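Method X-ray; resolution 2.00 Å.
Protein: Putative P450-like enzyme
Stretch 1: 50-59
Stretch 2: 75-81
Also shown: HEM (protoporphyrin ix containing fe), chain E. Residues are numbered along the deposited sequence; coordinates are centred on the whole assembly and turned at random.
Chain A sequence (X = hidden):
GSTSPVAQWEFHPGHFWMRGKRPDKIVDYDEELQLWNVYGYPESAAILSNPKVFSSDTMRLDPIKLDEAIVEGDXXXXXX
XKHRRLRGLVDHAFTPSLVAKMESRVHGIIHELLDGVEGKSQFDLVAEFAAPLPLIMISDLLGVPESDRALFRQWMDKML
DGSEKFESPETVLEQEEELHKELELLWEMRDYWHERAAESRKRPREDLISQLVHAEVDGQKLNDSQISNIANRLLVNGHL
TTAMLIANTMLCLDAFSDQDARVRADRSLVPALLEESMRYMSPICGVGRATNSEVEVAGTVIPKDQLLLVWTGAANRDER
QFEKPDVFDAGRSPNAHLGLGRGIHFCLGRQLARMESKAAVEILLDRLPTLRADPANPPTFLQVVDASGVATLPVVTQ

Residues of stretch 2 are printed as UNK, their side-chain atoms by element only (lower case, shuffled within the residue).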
# COMPACT_ATOMS: atom_id res chain seq x y z
N ASN A 50 -13.77 3.35 -14.13
CA ASN A 50 -13.93 2.94 -15.49
C ASN A 50 -12.84 1.95 -15.88
O ASN A 50 -11.98 2.29 -16.71
CB ASN A 50 -13.88 4.17 -16.40
CG ASN A 50 -14.34 3.87 -17.80
OD1 ASN A 50 -14.47 2.70 -18.17
ND2 ASN A 50 -14.58 4.91 -18.59
N PRO A 51 -12.89 0.72 -15.33
CA PRO A 51 -11.81 -0.24 -15.64
C PRO A 51 -11.85 -0.79 -17.06
O PRO A 51 -10.80 -1.22 -17.55
CB PRO A 51 -12.02 -1.35 -14.60
CG PRO A 51 -13.45 -1.33 -14.33
CD PRO A 51 -13.87 0.14 -14.40
N LYS A 52 -13.01 -0.80 -17.70
CA LYS A 52 -13.14 -1.27 -19.08
C LYS A 52 -12.28 -0.39 -19.99
O LYS A 52 -11.67 -0.86 -20.94
CB LYS A 52 -14.60 -1.26 -19.54
CG LYS A 52 -15.52 -2.23 -18.76
CD LYS A 52 -16.65 -1.51 -18.02
CE LYS A 52 -17.20 -0.32 -18.80
NZ LYS A 52 -18.28 0.44 -18.07
N VAL A 53 -12.27 0.91 -19.73
CA VAL A 53 -11.45 1.83 -20.50
C VAL A 53 -10.03 1.99 -19.92
O VAL A 53 -9.06 2.10 -20.68
CB VAL A 53 -12.13 3.21 -20.64
CG1 VAL A 53 -11.14 4.23 -21.16
CG2 VAL A 53 -13.34 3.10 -21.59
N PHE A 54 -9.89 2.04 -18.59
CA PHE A 54 -8.57 2.23 -17.97
C PHE A 54 -8.06 0.97 -17.28
O PHE A 54 -8.32 0.76 -16.11
CB PHE A 54 -8.62 3.40 -17.00
CG PHE A 54 -8.92 4.73 -17.68
CD1 PHE A 54 -7.91 5.45 -18.34
CD2 PHE A 54 -10.21 5.22 -17.71
CE1 PHE A 54 -8.20 6.70 -18.97
CE2 PHE A 54 -10.52 6.45 -18.36
CZ PHE A 54 -9.51 7.18 -18.98
N SER A 55 -7.31 0.18 -18.03
CA SER A 55 -6.87 -1.12 -17.57
C SER A 55 -5.85 -1.06 -16.44
O SER A 55 -5.00 -0.18 -16.38
CB SER A 55 -6.28 -1.88 -18.77
OG SER A 55 -5.75 -3.13 -18.37
N SER A 56 -5.91 -2.05 -15.56
CA SER A 56 -4.91 -2.19 -14.52
C SER A 56 -3.80 -3.14 -14.97
O SER A 56 -2.82 -3.36 -14.25
CB SER A 56 -5.58 -2.71 -13.25
OG SER A 56 -6.36 -1.67 -12.67
N ASP A 57 -3.94 -3.71 -16.16
CA ASP A 57 -2.87 -4.58 -16.69
C ASP A 57 -1.86 -3.74 -17.43
O ASP A 57 -1.84 -3.73 -18.66
CB ASP A 57 -3.45 -5.67 -17.59
CG ASP A 57 -2.38 -6.63 -18.11
OD1 ASP A 57 -1.25 -6.62 -17.60
OD2 ASP A 57 -2.67 -7.40 -19.05
N THR A 58 -1.02 -3.01 -16.70
CA THR A 58 -0.11 -2.05 -17.32
C THR A 58 1.03 -2.68 -18.12
O THR A 58 1.58 -2.05 -19.04
CB THR A 58 0.48 -1.10 -16.26
OG1 THR A 58 1.05 -1.88 -15.20
CG2 THR A 58 -0.61 -0.18 -15.68
N MET A 59 1.38 -3.92 -17.76
CA MET A 59 2.43 -4.69 -18.45
C MET A 59 2.08 -4.96 -19.91
O MET A 59 2.94 -5.30 -20.73
CB MET A 59 2.70 -6.02 -17.72
CG MET A 59 3.95 -6.75 -18.21
SD MET A 59 4.40 -8.29 -17.34
CE MET A 59 3.03 -9.39 -17.74
N UNK A 75 -4.32 -10.43 -8.99
CA UNK A 75 -5.54 -9.76 -9.40
C UNK A 75 -5.45 -8.24 -9.33
O UNK A 75 -6.33 -7.55 -9.82
c UNK A 75 -6.98 -8.97 -6.47
c UNK A 75 -6.83 -8.82 -5.09
c UNK A 75 -6.23 -9.86 -4.35
c UNK A 75 -5.96 -11.14 -6.37
c UNK A 75 -5.80 -11.01 -5.00
c UNK A 75 -6.73 -10.26 -8.57
c UNK A 75 -6.55 -10.12 -7.12
N UNK A 76 -4.39 -7.72 -8.73
CA UNK A 76 -4.15 -6.27 -8.75
C UNK A 76 -3.87 -5.80 -10.18
O UNK A 76 -4.13 -4.63 -10.53
c UNK A 76 -2.98 -5.86 -7.82
N UNK A 77 -3.34 -6.70 -11.01
CA UNK A 77 -3.10 -6.33 -12.39
C UNK A 77 -4.03 -7.06 -13.33
O UNK A 77 -3.76 -7.19 -14.49
c UNK A 77 -0.49 -4.33 -12.22
n UNK A 77 0.11 -6.06 -11.03
c UNK A 77 -0.69 -5.66 -12.08
c UNK A 77 0.81 -5.02 -10.60
n UNK A 77 0.47 -3.96 -11.31
c UNK A 77 -1.64 -6.58 -12.77
N UNK A 78 -5.16 -7.51 -12.82
CA UNK A 78 -6.11 -8.24 -13.63
C UNK A 78 -7.39 -7.44 -13.81
O UNK A 78 -7.90 -6.89 -12.83
c UNK A 78 -6.43 -9.58 -12.93
c UNK A 78 -7.37 -10.40 -13.76
o UNK A 78 -5.21 -10.31 -12.71
N UNK A 79 -7.95 -7.47 -15.02
CA UNK A 79 -9.19 -6.74 -15.35
C UNK A 79 -10.41 -7.66 -15.37
O UNK A 79 -10.26 -8.88 -15.31
c UNK A 79 -7.97 -5.08 -16.82
o UNK A 79 -7.61 -4.43 -15.82
o UNK A 79 -7.38 -5.01 -17.91
c UNK A 79 -9.08 -6.05 -16.74
N UNK A 80 -11.62 -7.08 -15.47
CA UNK A 80 -12.74 -7.99 -15.75
C UNK A 80 -12.55 -8.69 -17.10
O UNK A 80 -11.83 -8.17 -17.94
c UNK A 80 -12.06 -5.69 -15.26
c UNK A 80 -13.40 -5.65 -15.92
c UNK A 80 -13.96 -7.05 -15.80
N UNK A 81 -13.17 -9.85 -17.31
CA UNK A 81 -14.08 -10.55 -16.40
C UNK A 81 -13.37 -11.43 -15.39
O UNK A 81 -14.02 -11.99 -14.51
c UNK A 81 -13.05 -10.54 -18.62
c UNK A 81 -13.92 -11.76 -18.46
c UNK A 81 -14.92 -11.41 -17.37
CHA HEM E . -5.60 -2.40 -3.19
CHB HEM E . -3.82 1.18 -0.54
CHC HEM E . -3.25 -1.94 3.11
CHD HEM E . -4.10 -5.63 0.19
C1A HEM E . -5.22 -1.12 -2.84
C2A HEM E . -5.31 0.10 -3.63
C3A HEM E . -4.83 1.10 -2.89
C4A HEM E . -4.40 0.54 -1.60
CMA HEM E . -4.71 2.57 -3.32
CAA HEM E . -5.86 0.23 -5.07
CBA HEM E . -4.84 -0.24 -6.11
CGA HEM E . -5.25 0.16 -7.53
O1A HEM E . -4.45 -0.01 -8.49
O2A HEM E . -6.38 0.62 -7.77
C1B HEM E . -3.58 0.66 0.70
C2B HEM E . -3.24 1.43 1.87
C3B HEM E . -3.08 0.57 2.88
C4B HEM E . -3.30 -0.78 2.36
CMB HEM E . -3.12 2.96 1.83
CAB HEM E . -2.72 0.82 4.34
CBB HEM E . -2.55 2.04 4.86
C1C HEM E . -3.46 -3.23 2.67
C2C HEM E . -3.39 -4.47 3.48
C3C HEM E . -3.63 -5.48 2.65
C4C HEM E . -3.83 -4.92 1.34
CMC HEM E . -3.12 -4.49 5.00
CAC HEM E . -3.68 -7.01 2.86
CBC HEM E . -3.53 -7.62 4.03
C1D HEM E . -4.54 -5.10 -0.98
C2D HEM E . -4.86 -5.87 -2.14
C3D HEM E . -5.34 -4.87 -3.17
C4D HEM E . -5.26 -3.58 -2.55
CMD HEM E . -4.73 -7.40 -2.33
CAD HEM E . -5.75 -5.19 -4.61
CBD HEM E . -7.24 -5.42 -4.71
CGD HEM E . -7.60 -5.53 -6.19
O1D HEM E . -6.78 -5.17 -7.06
O2D HEM E . -8.75 -5.95 -6.49
NA HEM E . -4.67 -0.79 -1.63
NB HEM E . -3.59 -0.70 1.03
NC HEM E . -3.71 -3.59 1.40
ND HEM E . -4.82 -3.74 -1.23
FE HEM E . -4.34 -2.24 -0.08
O HOH W 1 -5.57 -1.93 -10.01

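Position 75 carries seven side-chain carbons and no heteroatom, one carbon leading to a six-membered ring. This is a phenylalanine, Phe75. Its side chain lies out of reach of the first stretch and meets the heme instead: CE2 of Phe75 approaches CBD of HEM to 3.4 Å, with the heme carbon at the ring edge.

Position 76 has a single side-chain carbon, which identifies alanine. Ala76 takes part through its backbone. Its O lies 3.6 Å from CB of Ser56, and its CA comes within 3.3 Å of O1D of HEM.

At position 77 one carbon leads to a five-membered ring of three carbons and two nitrogens, and a ring carbon lies 3.2 Å from O of Ser56. The ring is the imidazole of a histidine. The carbon concerned is CD2 of His77, and O of Ser56 lies at the ring edge near its plane. The same carbonyl also receives a CA-H...O contact, with CA of His77 3.5 Å from O of Ser56. On the backbone side, O of His77 is 3.5 Å from CB of Asp57.

The side chain at position 78 is one carbon bearing one oxygen and one carbon. The branching at the first carbon and the single oxygen make it a threonine. The CA-to-CB bond of Thr78 points away from the first stretch, and the residue makes no contact there.

Two carbons, the second carrying two oxygens, form the side chain at position 79; one oxygen lies 2.5 Å from OG of Ser55 and the other 2.9 Å from N of Ser56. This short carboxylate is an aspartate, and its CA-to-CB bond points toward the first stretch. Asp79 OD2 accepts a hydrogen bond from OG of Ser55, while OD1 accepts one from N of Ser56.

At position 80 three carbons close a ring onto the backbone nitrogen, and the ring packs against Pro51. This is a proline, with CD of Pro80 4.4 Å from CB of Pro51, an apolar contact.

Position 81 has the same three-carbon ring, follows a cis peptide bond and lies out of reach of the first stretch; it is also a proline, Pro81.

The contact, burying 357 Å² in total, centres on the carboxylate of Asp79, whose two oxygens engage consecutive residues, one through a hydroxyl and the other through a backbone amide. Ser55 OG also accepts a hydrogen bond from N of Asp57, 2.9 Å away, linking the carboxylate to the local turn. A water extends the network to the cofactor: it accepts from OG of Ser56 at 2.8 Å and donates to O of Ala76 at 3.1 Å and to O1A of HEM at 2.7 Å, thereby joining both stretches to a heme propionate.

Stretch 2, residues 75-81: FAHTDPP
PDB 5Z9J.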